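Local coordinates for putative peptide ABC-transport system periplasmic peptide-binding protein (Campylobacter jejuni, PDB 4OET) that probably serves as the periplasmic solute-binding component of an ABC transporter, perhaps for peptides, and also binds a metal ion, at residues G171-F176 against R191-H196; D240-M245 against A458-A463; M338-L343 against K367-F372. All blocks are in the same frame, centred on the assembly; numbering follows the deposited sequence.

Overall arrangement
The three contacts lie in a two-lobed solute-binding protein. Interaction 1 closes before the others open and joins neighbouring strands of a four-stranded mixed sheet, in the order 6-11, 191-196, 173-178, 163-169. Interactions 2 and 3 belong to a larger mixed sheet: the first pairs strand 231-246 with strand 454-467, and the second, nested within the long loop closed by it, lies where strands 329-338 and 361-367 end. Their centres are about 17 Å apart, and they meet where Leu460 packs on Leu343. Interaction 1 stands about 28 Å and 27 Å from them, centre to centre, consistent with separate lobes.

Interaction 1: residues G171-F176 against R191-H196; sequences GEYVEF and RLIIKH
Glu175 and Arg191 are joined by a salt bridge at one end of an antiparallel strand pair, with Arg191 NE 2.9 Å from Glu175 OE2. The oxygen lies close to the guanidinium plane, yet the nitrogen reaches it from above the carboxylate, the two planes being turned 71° apart. Both side chains are extended, which carries their charged ends beyond the backbone; Glu175 has CG anti to its own nitrogen (chi1 -179°). A face of the guanidinium is covered toward its rim by Ile193 CD1, an apolar neighbour suited to a flat cation. On this same side of the sheet Tyr173 CB rests on Ile193 CG2 at 3.7 Å.

The other side is apolar and buried. Phe176 and Leu192 run alongside each other, their CB atoms 3.9 Å apart, while Phe176 CE1 reaches Ile194 CG1. A flat ring beside branched aliphatic chains suits a sheet face that packs on helix 30-33 and on Tyr163.

Behind the side chains lies the ladder of backbone bonds. In the hydrogen-bonded pair of Val174 and Ile194, Val174 N to Ile194 O and Ile194 N to Val174 O both measure 2.9 Å. Phe176 N donates to Leu192 O at 2.6 Å. At the far end His196 N bonds to Glu172 O, and a weak bond runs from His196 ND1 to Gly171 O. Gly171 has a positive phi that would press a side chain against the preceding carbonyl. Next to it, Glu172 and Tyr173 form a classic beta bulge opposite Lys169 of strand 163-169. Farther out, Lys195 NZ pairs with Glu206 and Arg191 NH1 bonds to Thr6.

The chemistry thus divides by face: charge pairing lies over the partly exposed side, and hydrocarbon contact fills the side facing helix 30-33, near the magnesium-binding Asn31.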
ATOM      1  N   GLY A 171     -14.487   2.124  18.563  1.00 59.71           N
ATOM      2  CA  GLY A 171     -14.868   3.295  17.798  1.00 58.97           C
ATOM      3  C   GLY A 171     -14.117   4.554  18.192  1.00 57.35           C
ATOM      4  O   GLY A 171     -14.139   5.544  17.457  1.00 58.48           O
ATOM      5  N   GLU A 172     -13.429   4.519  19.332  1.00 54.42           N
ATOM      6  CA  GLU A 172     -12.726   5.702  19.825  1.00 51.93           C
ATOM      7  C   GLU A 172     -11.210   5.564  19.769  1.00 48.41           C
ATOM      8  O   GLU A 172     -10.547   6.248  18.988  1.00 47.23           O
ATOM      9  CB  GLU A 172     -13.118   6.015  21.274  1.00 52.90           C
ATOM     10  CG  GLU A 172     -14.578   5.847  21.630  1.00 55.52           C
ATOM     11  CD  GLU A 172     -14.919   6.559  22.933  1.00 57.93           C
ATOM     12  OE1 GLU A 172     -16.078   6.456  23.387  1.00 60.07           O
ATOM     13  OE2 GLU A 172     -14.016   7.199  23.520  1.00 57.80           O
ATOM     14  N   TYR A 173     -10.671   4.660  20.581  1.00 46.50           N
ATOM     15  CA  TYR A 173      -9.225   4.530  20.715  1.00 43.54           C
ATOM     16  C   TYR A 173      -8.777   3.139  21.115  1.00 40.41           C
ATOM     17  O   TYR A 173      -9.574   2.312  21.550  1.00 41.38           O
ATOM     18  CB  TYR A 173      -8.693   5.543  21.745  1.00 45.59           C
ATOM     19  CG  TYR A 173      -9.147   5.332  23.189  1.00 48.20           C
ATOM     20  CD1 TYR A 173      -8.605   4.319  23.979  1.00 48.60           C
ATOM     21  CD2 TYR A 173     -10.092   6.171  23.767  1.00 49.97           C
ATOM     22  CE1 TYR A 173      -9.016   4.134  25.290  1.00 50.29           C
ATOM     23  CE2 TYR A 173     -10.503   5.996  25.081  1.00 51.42           C
ATOM     24  CZ  TYR A 173      -9.963   4.978  25.835  1.00 51.65           C
ATOM     25  OH  TYR A 173     -10.369   4.799  27.137  1.00 52.73           O
ATOM     26  N   VAL A 174      -7.482   2.893  20.979  1.00 37.52           N
ATOM     27  CA  VAL A 174      -6.889   1.728  21.603  1.00 37.01           C
ATOM     28  C   VAL A 174      -5.765   2.236  22.491  1.00 35.63           C
ATOM     29  O   VAL A 174      -4.961   3.074  22.069  1.00 34.01           O
ATOM     30  CB  VAL A 174      -6.340   0.713  20.584  1.00 36.46           C
ATOM     31  CG1 VAL A 174      -5.859  -0.531  21.306  1.00 35.46           C
ATOM     32  CG2 VAL A 174      -7.411   0.349  19.561  1.00 37.40           C
ATOM     33  N   GLU A 175      -5.722   1.751  23.727  1.00 35.81           N
ATOM     34  CA  GLU A 175      -4.671   2.151  24.648  1.00 35.31           C
ATOM     35  C   GLU A 175      -3.597   1.085  24.704  1.00 33.95           C
ATOM     36  O   GLU A 175      -3.886  -0.111  24.718  1.00 33.14           O
ATOM     37  CB  GLU A 175      -5.222   2.402  26.057  1.00 37.31           C
ATOM     38  CG  GLU A 175      -4.146   2.841  27.050  1.00 37.95           C
ATOM     39  CD  GLU A 175      -4.699   3.493  28.299  1.00 39.95           C
ATOM     40  OE1 GLU A 175      -5.935   3.696  28.383  1.00 41.51           O
ATOM     41  OE2 GLU A 175      -3.890   3.786  29.209  1.00 39.91           O
ATOM     42  N   PHE A 176      -2.351   1.533  24.758  1.00 34.74           N
ATOM     43  CA  PHE A 176      -1.217   0.630  24.818  1.00 34.14           C
ATOM     44  C   PHE A 176      -0.300   0.985  25.978  1.00 34.63           C
ATOM     45  O   PHE A 176      -0.337   2.103  26.497  1.00 35.11           O
ATOM     46  CB  PHE A 176      -0.433   0.671  23.508  1.00 33.45           C
ATOM     47  CG  PHE A 176      -1.226   0.235  22.313  1.00 33.83           C
ATOM     48  CD1 PHE A 176      -1.964   1.148  21.571  1.00 33.57           C
ATOM     49  CD2 PHE A 176      -1.232  -1.098  21.929  1.00 34.03           C
ATOM     50  CE1 PHE A 176      -2.687   0.736  20.464  1.00 33.59           C
ATOM     51  CE2 PHE A 176      -1.952  -1.512  20.826  1.00 33.55           C
ATOM     52  CZ  PHE A 176      -2.677  -0.597  20.093  1.00 33.19           C
ATOM     53  N   ARG A 191       3.086   5.330  27.648  1.00 33.14           N
ATOM     54  CA  ARG A 191       1.662   5.261  27.348  1.00 34.50           C
ATOM     55  C   ARG A 191       1.367   5.701  25.901  1.00 32.23           C
ATOM     56  O   ARG A 191       1.747   6.793  25.475  1.00 31.06           O
ATOM     57  CB  ARG A 191       0.884   6.112  28.362  1.00 37.64           C
ATOM     58  CG  ARG A 191      -0.621   5.891  28.372  1.00 41.51           C
ATOM     59  CD  ARG A 191      -1.244   6.372  29.690  1.00 45.85           C
ATOM     60  NE  ARG A 191      -2.707   6.382  29.630  1.00 48.79           N
ATOM     61  CZ  ARG A 191      -3.448   7.480  29.489  1.00 50.80           C
ATOM     62  NH1 ARG A 191      -2.868   8.670  29.404  1.00 51.05           N
ATOM     63  NH2 ARG A 191      -4.773   7.389  29.436  1.00 51.66           N
ATOM     64  N   LEU A 192       0.680   4.837  25.159  1.00 30.81           N
ATOM     65  CA  LEU A 192       0.323   5.107  23.771  1.00 29.39           C
ATOM     66  C   LEU A 192      -1.181   4.966  23.578  1.00 30.03           C
ATOM     67  O   LEU A 192      -1.770   3.953  23.966  1.00 31.62           O
ATOM     68  CB  LEU A 192       1.054   4.156  22.814  1.00 26.94           C
ATOM     69  CG  LEU A 192       0.690   4.273  21.326  1.00 23.96           C
ATOM     70  CD1 LEU A 192       0.985   5.664  20.794  1.00 19.25           C
ATOM     71  CD2 LEU A 192       1.429   3.224  20.515  1.00 22.55           C
ATOM     72  N   ILE A 193      -1.803   6.002  23.025  1.00 28.45           N
ATOM     73  CA  ILE A 193      -3.204   5.931  22.628  1.00 28.08           C
ATOM     74  C   ILE A 193      -3.325   6.139  21.126  1.00 26.71           C
ATOM     75  O   ILE A 193      -2.810   7.120  20.592  1.00 24.62           O
ATOM     76  CB  ILE A 193      -4.065   6.975  23.359  1.00 28.91           C
ATOM     77  CG1 ILE A 193      -4.230   6.590  24.833  1.00 31.23           C
ATOM     78  CG2 ILE A 193      -5.436   7.086  22.711  1.00 27.87           C
ATOM     79  CD1 ILE A 193      -4.171   7.769  25.784  1.00 32.17           C
ATOM     80  N   ILE A 194      -3.974   5.202  20.441  1.00 28.50           N
ATOM     81  CA  ILE A 194      -4.265   5.380  19.020  1.00 28.54           C
ATOM     82  C   ILE A 194      -5.730   5.739  18.889  1.00 29.21           C
ATOM     83  O   ILE A 194      -6.612   4.934  19.177  1.00 29.64           O
ATOM     84  CB  ILE A 194      -3.946   4.129  18.186  1.00 28.03           C
ATOM     85  CG1 ILE A 194      -2.434   3.889  18.174  1.00 28.11           C
ATOM     86  CG2 ILE A 194      -4.467   4.290  16.769  1.00 27.02           C
ATOM     87  CD1 ILE A 194      -1.648   5.022  17.557  1.00 27.27           C
ATOM     88  N   LYS A 195      -5.976   6.977  18.488  1.00 29.41           N
ATOM     89  CA  LYS A 195      -7.321   7.515  18.417  1.00 31.48           C
ATOM     90  C   LYS A 195      -7.871   7.388  16.996  1.00 30.55           C
ATOM     91  O   LYS A 195      -7.202   7.747  16.026  1.00 28.97           O
ATOM     92  CB  LYS A 195      -7.302   8.977  18.873  1.00 33.74           C
ATOM     93  CG  LYS A 195      -8.616   9.528  19.369  1.00 36.94           C
ATOM     94  CD  LYS A 195      -8.370  10.831  20.115  1.00 39.98           C
ATOM     95  CE  LYS A 195      -9.650  11.439  20.664  1.00 43.27           C
ATOM     96  NZ  LYS A 195      -9.348  12.652  21.482  1.00 45.24           N
ATOM     97  N   HIS A 196      -9.081   6.859  16.867  1.00 31.30           N
ATOM     98  CA  HIS A 196      -9.699   6.765  15.554  1.00 31.32           C
ATOM     99  C   HIS A 196     -10.368   8.081  15.185  1.00 31.54           C
ATOM    100  O   HIS A 196     -11.372   8.464  15.788  1.00 31.23           O
ATOM    101  CB  HIS A 196     -10.729   5.636  15.486  1.00 32.34           C
ATOM    102  CG  HIS A 196     -11.518   5.633  14.212  1.00 33.50           C
ATOM    103  ND1 HIS A 196     -12.896   5.617  14.189  1.00 35.11           N
ATOM    104  CD2 HIS A 196     -11.120   5.677  12.918  1.00 32.93           C
ATOM    105  CE1 HIS A 196     -13.312   5.634  12.934  1.00 34.77           C
ATOM    106  NE2 HIS A 196     -12.255   5.674  12.144  1.00 33.47           N
TER

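Interaction 2: residues D240-M245 against A458-A463; sequences DYRALM and AYLDFA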
ATOM      1  N   ASP A 240       2.336   5.285  -2.640  1.00 18.33           N
ATOM      2  CA  ASP A 240       0.909   5.299  -2.940  1.00 19.29           C
ATOM      3  C   ASP A 240       0.642   6.229  -4.132  1.00 21.86           C
ATOM      4  O   ASP A 240       0.947   7.420  -4.070  1.00 23.05           O
ATOM      5  CB  ASP A 240       0.129   5.757  -1.703  1.00 17.16           C
ATOM      6  CG  ASP A 240      -1.361   5.555  -1.835  1.00 18.13           C
ATOM      7  OD1 ASP A 240      -1.807   4.727  -2.685  1.00 17.44           O
ATOM      8  OD2 ASP A 240      -2.092   6.227  -1.067  1.00 18.13           O
ATOM      9  N   TYR A 241       0.097   5.683  -5.219  1.00 21.50           N
ATOM     10  CA  TYR A 241      -0.222   6.496  -6.392  1.00 21.01           C
ATOM     11  C   TYR A 241      -1.676   6.335  -6.811  1.00 20.23           C
ATOM     12  O   TYR A 241      -2.317   5.309  -6.526  1.00 19.08           O
ATOM     13  CB  TYR A 241       0.692   6.162  -7.583  1.00 20.35           C
ATOM     14  CG  TYR A 241       0.497   4.790  -8.192  1.00 19.45           C
ATOM     15  CD1 TYR A 241      -0.507   4.546  -9.130  1.00 18.85           C
ATOM     16  CD2 TYR A 241       1.334   3.738  -7.843  1.00 19.28           C
ATOM     17  CE1 TYR A 241      -0.675   3.284  -9.688  1.00 19.40           C
ATOM     18  CE2 TYR A 241       1.176   2.478  -8.398  1.00 19.03           C
ATOM     19  CZ  TYR A 241       0.179   2.257  -9.316  1.00 20.32           C
ATOM     20  OH  TYR A 241       0.039   0.995  -9.855  1.00 22.23           O
ATOM     21  N   ARG A 242      -2.199   7.361  -7.475  1.00 18.65           N
ATOM     22  CA  ARG A 242      -3.547   7.297  -8.026  1.00 18.07           C
ATOM     23  C   ARG A 242      -3.469   7.131  -9.533  1.00 17.59           C
ATOM     24  O   ARG A 242      -2.556   7.652 -10.178  1.00 18.00           O
ATOM     25  CB  ARG A 242      -4.342   8.553  -7.667  1.00 18.09           C
ATOM     26  CG  ARG A 242      -4.595   8.711  -6.178  1.00 17.40           C
ATOM     27  CD  ARG A 242      -5.424   7.557  -5.645  1.00 19.00           C
ATOM     28  NE  ARG A 242      -5.431   7.547  -4.184  1.00 20.57           N
ATOM     29  CZ  ARG A 242      -4.531   6.904  -3.451  1.00 22.29           C
ATOM     30  NH1 ARG A 242      -3.567   6.213  -4.050  1.00 23.32           N
ATOM     31  NH2 ARG A 242      -4.597   6.940  -2.127  1.00 23.01           N
ATOM     32  N   ALA A 243      -4.431   6.412 -10.091  1.00 16.98           N
ATOM     33  CA  ALA A 243      -4.449   6.174 -11.521  1.00 16.05           C
ATOM     34  C   ALA A 243      -5.861   5.952 -12.009  1.00 17.88           C
ATOM     35  O   ALA A 243      -6.737   5.534 -11.239  1.00 17.44           O
ATOM     36  CB  ALA A 243      -3.583   4.961 -11.870  1.00 13.45           C
ATOM     37  N   LEU A 244      -6.076   6.223 -13.295  1.00 19.04           N
ATOM     38  CA  LEU A 244      -7.306   5.803 -13.941  1.00 19.14           C
ATOM     39  C   LEU A 244      -7.088   4.409 -14.504  1.00 20.03           C
ATOM     40  O   LEU A 244      -6.223   4.194 -15.359  1.00 18.42           O
ATOM     41  CB  LEU A 244      -7.726   6.763 -15.056  1.00 18.65           C
ATOM     42  CG  LEU A 244      -9.063   6.414 -15.725  1.00 19.30           C
ATOM     43  CD1 LEU A 244     -10.226   6.588 -14.741  1.00 19.10           C
ATOM     44  CD2 LEU A 244      -9.291   7.237 -16.988  1.00 20.18           C
ATOM     45  N   MET A 245      -7.874   3.462 -14.014  1.00 21.91           N
ATOM     46  CA  MET A 245      -7.804   2.101 -14.499  1.00 21.94           C
ATOM     47  C   MET A 245      -8.699   1.972 -15.711  1.00 22.57           C
ATOM     48  O   MET A 245      -9.898   2.210 -15.629  1.00 23.07           O
ATOM     49  CB  MET A 245      -8.243   1.100 -13.428  1.00 21.80           C
ATOM     50  CG  MET A 245      -8.146  -0.339 -13.901  1.00 24.14           C
ATOM     51  SD  MET A 245      -9.099  -1.518 -12.920  1.00 30.73           S
ATOM     52  CE  MET A 245     -10.749  -1.271 -13.573  1.00 15.86           C
ATOM     53  N   ALA A 458      -0.699  10.569 -10.055  1.00 19.57           N
ATOM     54  CA  ALA A 458       0.205  11.154  -9.081  1.00 18.35           C
ATOM     55  C   ALA A 458       0.614  10.191  -7.981  1.00 17.77           C
ATOM     56  O   ALA A 458      -0.205   9.419  -7.493  1.00 17.80           O
ATOM     57  CB  ALA A 458      -0.436  12.406  -8.466  1.00 17.40           C
ATOM     58  N   TYR A 459       1.888  10.246  -7.590  1.00 18.55           N
ATOM     59  CA  TYR A 459       2.333   9.643  -6.329  1.00 19.49           C
ATOM     60  C   TYR A 459       2.054  10.643  -5.212  1.00 19.08           C
ATOM     61  O   TYR A 459       2.277  11.838  -5.383  1.00 19.55           O
ATOM     62  CB  TYR A 459       3.823   9.290  -6.362  1.00 20.39           C
ATOM     63  CG  TYR A 459       4.146   7.971  -7.022  1.00 20.99           C
ATOM     64  CD1 TYR A 459       4.409   6.838  -6.263  1.00 21.07           C
ATOM     65  CD2 TYR A 459       4.215   7.867  -8.400  1.00 21.78           C
ATOM     66  CE1 TYR A 459       4.715   5.629  -6.864  1.00 21.44           C
ATOM     67  CE2 TYR A 459       4.518   6.665  -9.014  1.00 21.92           C
ATOM     68  CZ  TYR A 459       4.767   5.552  -8.242  1.00 21.79           C
ATOM     69  OH  TYR A 459       5.072   4.359  -8.850  1.00 21.26           O
ATOM     70  N   LEU A 460       1.567  10.155  -4.078  1.00 18.67           N
ATOM     71  CA  LEU A 460       1.137  11.026  -2.984  1.00 19.03           C
ATOM     72  C   LEU A 460       2.227  11.252  -1.924  1.00 19.60           C
ATOM     73  O   LEU A 460       2.969  10.330  -1.575  1.00 18.41           O
ATOM     74  CB  LEU A 460      -0.113  10.428  -2.330  1.00 18.49           C
ATOM     75  CG  LEU A 460      -1.497  10.868  -2.820  1.00 18.80           C
ATOM     76  CD1 LEU A 460      -1.460  11.411  -4.239  1.00 19.69           C
ATOM     77  CD2 LEU A 460      -2.505   9.730  -2.687  1.00 18.02           C
ATOM     78  N   ASP A 461       2.358  12.488  -1.452  1.00 20.67           N
ATOM     79  CA  ASP A 461       3.084  12.739  -0.210  1.00 22.11           C
ATOM     80  C   ASP A 461       2.083  12.934   0.911  1.00 22.97           C
ATOM     81  O   ASP A 461       0.957  13.381   0.677  1.00 24.28           O
ATOM     82  CB  ASP A 461       3.993  13.970  -0.284  1.00 23.88           C
ATOM     83  CG  ASP A 461       5.311  13.690  -0.971  1.00 26.14           C
ATOM     84  OD1 ASP A 461       5.604  12.507  -1.249  1.00 25.90           O
ATOM     85  OD2 ASP A 461       6.083  14.656  -1.174  1.00 28.07           O
ATOM     86  N   PHE A 462       2.486  12.589   2.127  1.00 20.56           N
ATOM     87  CA  PHE A 462       1.605  12.755   3.271  1.00 19.61           C
ATOM     88  C   PHE A 462       2.273  13.637   4.314  1.00 21.59           C
ATOM     89  O   PHE A 462       3.502  13.645   4.436  1.00 22.02           O
ATOM     90  CB  PHE A 462       1.225  11.399   3.848  1.00 17.86           C
ATOM     91  CG  PHE A 462       0.431  10.543   2.889  1.00 14.67           C
ATOM     92  CD1 PHE A 462       1.063   9.581   2.106  1.00 13.30           C
ATOM     93  CD2 PHE A 462      -0.944  10.700   2.774  1.00 12.68           C
ATOM     94  CE1 PHE A 462       0.336   8.784   1.229  1.00 14.16           C
ATOM     95  CE2 PHE A 462      -1.679   9.918   1.893  1.00 12.49           C
ATOM     96  CZ  PHE A 462      -1.037   8.952   1.119  1.00 12.78           C
ATOM     97  N   ALA A 463       1.466  14.413   5.030  1.00 21.75           N
ATOM     98  CA  ALA A 463       1.993  15.342   6.016  1.00 21.77           C
ATOM     99  C   ALA A 463       1.781  14.811   7.424  1.00 21.53           C
ATOM    100  O   ALA A 463       0.659  14.798   7.930  1.00 21.63           O
ATOM    101  CB  ALA A 463       1.341  16.700   5.863  1.00 21.92           C
TER
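Tyr241 and Tyr459 face each other as a non-hydrogen-bonded pair in an antiparallel beta arrangement, where strands 231-246 and 454-467 of the large mixed sheet meet; the N-to-C directions of the two short segments lie 142° apart. Within them the pairing centres on the tyrosines, and it continues through Leu244 and Ile455. Leu460 N donates to Asp240 O over 2.8 Å, and Arg242 N donates to Ala458 O at 2.9 Å. The return bond from Ala458 N to Arg242 O is weak.

The aromatic contact is made more by a methylene than by stacked rings. Tyr241 CB sits over the middle of the Tyr459 ring, 3.8 Å from its centroid and almost on the ring normal, a CH-pi contact. The side chains run alongside each other, but the rings meet obliquely, planes 50° apart. Tyrosine suits position 459 because its face receives the methylene while its hydroxyl bonds to the backbone of His285 and Glu288.

Charge is concentrated on the opposite side of the sheet. Arg242 grips Asp240 end-on: Arg242 NH1 lies 2.7 Å from Asp240 OD1, approached from above the carboxylate plane, and Arg242 NH2 lies 2.8 Å from Asp240 OD2 on its syn side. A bend at chi2 (-62°) folds the arginine back toward this aspartate two residues earlier. The buried carboxylate also accepts bonds from His480 ND1 and His481 N, so each oxygen has two partners, which would probably stabilise its negative charge.

Apolar side chains border this ion pair. Phe462 turns its edge to the carboxylate, the planes nearly coplanar and CZ 3.6 Å from Asp240 OD2. Leucine suits position 460 because a methyl branch can rest on the flat face of a guanidinium: Leu460 CD2 sits over the centre of that of Arg242, 3.5 Å from NH2.

Interaction 3: residues M338-L343 against K367-F372; sequences MSNDPL and KPAGSF
Met338 reaches across to Ala369 and Phe372 with a side chain bent at chi2 and again at chi3. With CG anti to the carbonyl carbon (chi1 -54°), these bends bring the sulfur against the loop. Met338 SD lies 3.5 Å from Phe372 CZ in a Met-aromatic contact. It approaches the ring obliquely, 4.5 Å from the centroid. Beyond the sulfur, Met338 CE meets Ala369 CB at 3.7 Å. Methionine fits here because one flexible, unbranched chain can offer a polarisable sulfur to an aromatic ring and a methyl to an alanine, whose small side chain allows close approach. Phe372 places CG between its backbone nitrogen and carbonyl carbon (chi1 66°), which brings CE1 and CZ toward the sulfur; the same ring also meets Trp336.

Ser339 and Asn340 are short polar residues of the type I turn from Met338 to Asp341. The serine hydroxyl stands beside Pro368, with Ser339 OG 3.7 Å from Pro368 CD, a contact without a hydrogen bond because the proline nitrogen has no proton. Asn340 turns its amide so that OD1 faces Ala369 N at 3.5 Å, a weak bond that adds a second polar link between the segments.

The stronger link is between backbones: Ser339 N donates to Lys367 O at 2.7 Å. It extends the parallel pairing of strands 329-338 and 361-367 just as the chains leave the sheet. One then enters helix 342-357, with Asp341 as its N-cap, and the other takes a type II turn whose Gly370 has a positive phi of 87°.

The contact therefore combines one firm backbone bond, one weak amide bond, and sulfur-aromatic and methyl contacts, at a largely exposed surface where polar turn residues lie beside the thioether.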
ATOM      1  N   MET A 338     -15.015   5.886  -6.034  1.00 27.10           N
ATOM      2  CA  MET A 338     -15.640   5.676  -4.736  1.00 29.45           C
ATOM      3  C   MET A 338     -16.081   7.017  -4.166  1.00 31.47           C
ATOM      4  O   MET A 338     -15.288   7.953  -4.082  1.00 32.74           O
ATOM      5  CB  MET A 338     -14.677   4.974  -3.772  1.00 30.23           C
ATOM      6  CG  MET A 338     -14.085   3.657  -4.287  1.00 30.24           C
ATOM      7  SD  MET A 338     -15.325   2.378  -4.610  1.00 62.15           S
ATOM      8  CE  MET A 338     -14.368   0.905  -4.238  1.00 32.20           C
ATOM      9  N   SER A 339     -17.350   7.112  -3.785  1.00 33.11           N
ATOM     10  CA  SER A 339     -17.917   8.376  -3.330  1.00 34.74           C
ATOM     11  C   SER A 339     -17.348   8.820  -1.984  1.00 36.25           C
ATOM     12  O   SER A 339     -17.433   9.989  -1.624  1.00 36.97           O
ATOM     13  CB  SER A 339     -19.443   8.263  -3.235  1.00 35.01           C
ATOM     14  OG  SER A 339     -19.818   7.427  -2.153  1.00 35.49           O
ATOM     15  N   ASN A 340     -16.776   7.888  -1.233  1.00 37.33           N
ATOM     16  CA  ASN A 340     -16.207   8.241   0.059  1.00 38.96           C
ATOM     17  C   ASN A 340     -14.738   8.648  -0.052  1.00 38.25           C
ATOM     18  O   ASN A 340     -14.091   8.936   0.955  1.00 38.21           O
ATOM     19  CB  ASN A 340     -16.350   7.086   1.052  1.00 40.14           C
ATOM     20  CG  ASN A 340     -15.901   5.763   0.476  1.00 41.73           C
ATOM     21  OD1 ASN A 340     -16.403   5.311  -0.557  1.00 42.81           O
ATOM     22  ND2 ASN A 340     -14.929   5.141   1.133  1.00 41.83           N
ATOM     23  N   ASP A 341     -14.216   8.675  -1.275  1.00 36.34           N
ATOM     24  CA  ASP A 341     -12.833   9.076  -1.488  1.00 34.33           C
ATOM     25  C   ASP A 341     -12.798  10.391  -2.261  1.00 32.14           C
ATOM     26  O   ASP A 341     -12.774  10.402  -3.496  1.00 32.98           O
ATOM     27  CB  ASP A 341     -12.062   7.985  -2.237  1.00 34.75           C
ATOM     28  CG  ASP A 341     -10.559   8.149  -2.127  1.00 36.11           C
ATOM     29  OD1 ASP A 341      -9.859   7.118  -2.070  1.00 36.45           O
ATOM     30  OD2 ASP A 341     -10.070   9.303  -2.129  1.00 37.37           O
ATOM     31  N   PRO A 342     -12.774  11.508  -1.520  1.00 29.43           N
ATOM     32  CA  PRO A 342     -12.891  12.844  -2.114  1.00 28.16           C
ATOM     33  C   PRO A 342     -11.828  13.129  -3.167  1.00 28.35           C
ATOM     34  O   PRO A 342     -12.156  13.725  -4.199  1.00 31.05           O
ATOM     35  CB  PRO A 342     -12.716  13.787  -0.916  1.00 27.54           C
ATOM     36  CG  PRO A 342     -12.994  12.975   0.293  1.00 27.61           C
ATOM     37  CD  PRO A 342     -12.672  11.546  -0.048  1.00 28.29           C
ATOM     38  N   LEU A 343     -10.591  12.703  -2.930  1.00 25.81           N
ATOM     39  CA  LEU A 343      -9.533  12.925  -3.914  1.00 25.05           C
ATOM     40  C   LEU A 343      -9.798  12.146  -5.207  1.00 24.15           C
ATOM     41  O   LEU A 343      -9.588  12.661  -6.309  1.00 23.48           O
ATOM     42  CB  LEU A 343      -8.161  12.568  -3.334  1.00 23.99           C
ATOM     43  CG  LEU A 343      -6.992  12.551  -4.329  1.00 22.82           C
ATOM     44  CD1 LEU A 343      -6.818  13.915  -4.975  1.00 22.31           C
ATOM     45  CD2 LEU A 343      -5.704  12.143  -3.639  1.00 21.64           C
ATOM     46  N   LYS A 367     -19.941   6.380  -6.441  1.00 29.80           N
ATOM     47  CA  LYS A 367     -20.842   5.518  -5.685  1.00 32.46           C
ATOM     48  C   LYS A 367     -20.086   5.023  -4.463  1.00 32.21           C
ATOM     49  O   LYS A 367     -18.855   4.994  -4.475  1.00 31.65           O
ATOM     50  CB  LYS A 367     -21.334   4.356  -6.555  1.00 34.72           C
ATOM     51  CG  LYS A 367     -22.088   4.800  -7.826  1.00 38.09           C
ATOM     52  CD  LYS A 367     -23.578   5.015  -7.577  1.00 41.82           C
ATOM     53  CE  LYS A 367     -24.407   4.813  -8.843  1.00 44.72           C
ATOM     54  NZ  LYS A 367     -24.407   3.397  -9.316  1.00 46.39           N
ATOM     55  N   PRO A 368     -20.808   4.666  -3.390  1.00 32.90           N
ATOM     56  CA  PRO A 368     -20.116   4.148  -2.202  1.00 32.59           C
ATOM     57  C   PRO A 368     -19.354   2.851  -2.480  1.00 32.26           C
ATOM     58  O   PRO A 368     -19.736   2.062  -3.352  1.00 32.09           O
ATOM     59  CB  PRO A 368     -21.254   3.916  -1.194  1.00 33.14           C
ATOM     60  CG  PRO A 368     -22.517   3.934  -2.005  1.00 34.28           C
ATOM     61  CD  PRO A 368     -22.252   4.845  -3.159  1.00 33.84           C
ATOM     62  N   ALA A 369     -18.262   2.653  -1.754  1.00 32.25           N
ATOM     63  CA  ALA A 369     -17.457   1.453  -1.923  1.00 33.56           C
ATOM     64  C   ALA A 369     -18.273   0.214  -1.570  1.00 35.97           C
ATOM     65  O   ALA A 369     -19.025   0.210  -0.589  1.00 37.96           O
ATOM     66  CB  ALA A 369     -16.200   1.524  -1.065  1.00 32.38           C
ATOM     67  N   GLY A 370     -18.152  -0.819  -2.398  1.00 35.40           N
ATOM     68  CA  GLY A 370     -18.877  -2.057  -2.187  1.00 35.78           C
ATOM     69  C   GLY A 370     -20.261  -2.069  -2.803  1.00 37.19           C
ATOM     70  O   GLY A 370     -20.965  -3.075  -2.740  1.00 39.82           O
ATOM     71  N   SER A 371     -20.659  -0.957  -3.406  1.00 35.94           N
ATOM     72  CA  SER A 371     -21.984  -0.877  -4.022  1.00 36.10           C
ATOM     73  C   SER A 371     -21.960  -1.261  -5.502  1.00 35.08           C
ATOM     74  O   SER A 371     -23.009  -1.386  -6.140  1.00 36.83           O
ATOM     75  CB  SER A 371     -22.570   0.528  -3.844  1.00 37.50           C
ATOM     76  OG  SER A 371     -21.682   1.526  -4.319  1.00 37.18           O
ATOM     77  N   PHE A 372     -20.758  -1.443  -6.042  1.00 32.03           N
ATOM     78  CA  PHE A 372     -20.593  -1.800  -7.446  1.00 30.87           C
ATOM     79  C   PHE A 372     -19.337  -2.638  -7.672  1.00 29.17           C
ATOM     80  O   PHE A 372     -18.458  -2.703  -6.813  1.00 29.31           O
ATOM     81  CB  PHE A 372     -20.532  -0.540  -8.316  1.00 31.79           C
ATOM     82  CG  PHE A 372     -19.312   0.322  -8.077  1.00 32.10           C
ATOM     83  CD1 PHE A 372     -19.288   1.250  -7.043  1.00 33.23           C
ATOM     84  CD2 PHE A 372     -18.199   0.213  -8.895  1.00 31.17           C
ATOM     85  CE1 PHE A 372     -18.173   2.055  -6.830  1.00 33.01           C
ATOM     86  CE2 PHE A 372     -17.081   1.009  -8.691  1.00 31.19           C
ATOM     87  CZ  PHE A 372     -17.067   1.934  -7.658  1.00 32.36           C
TER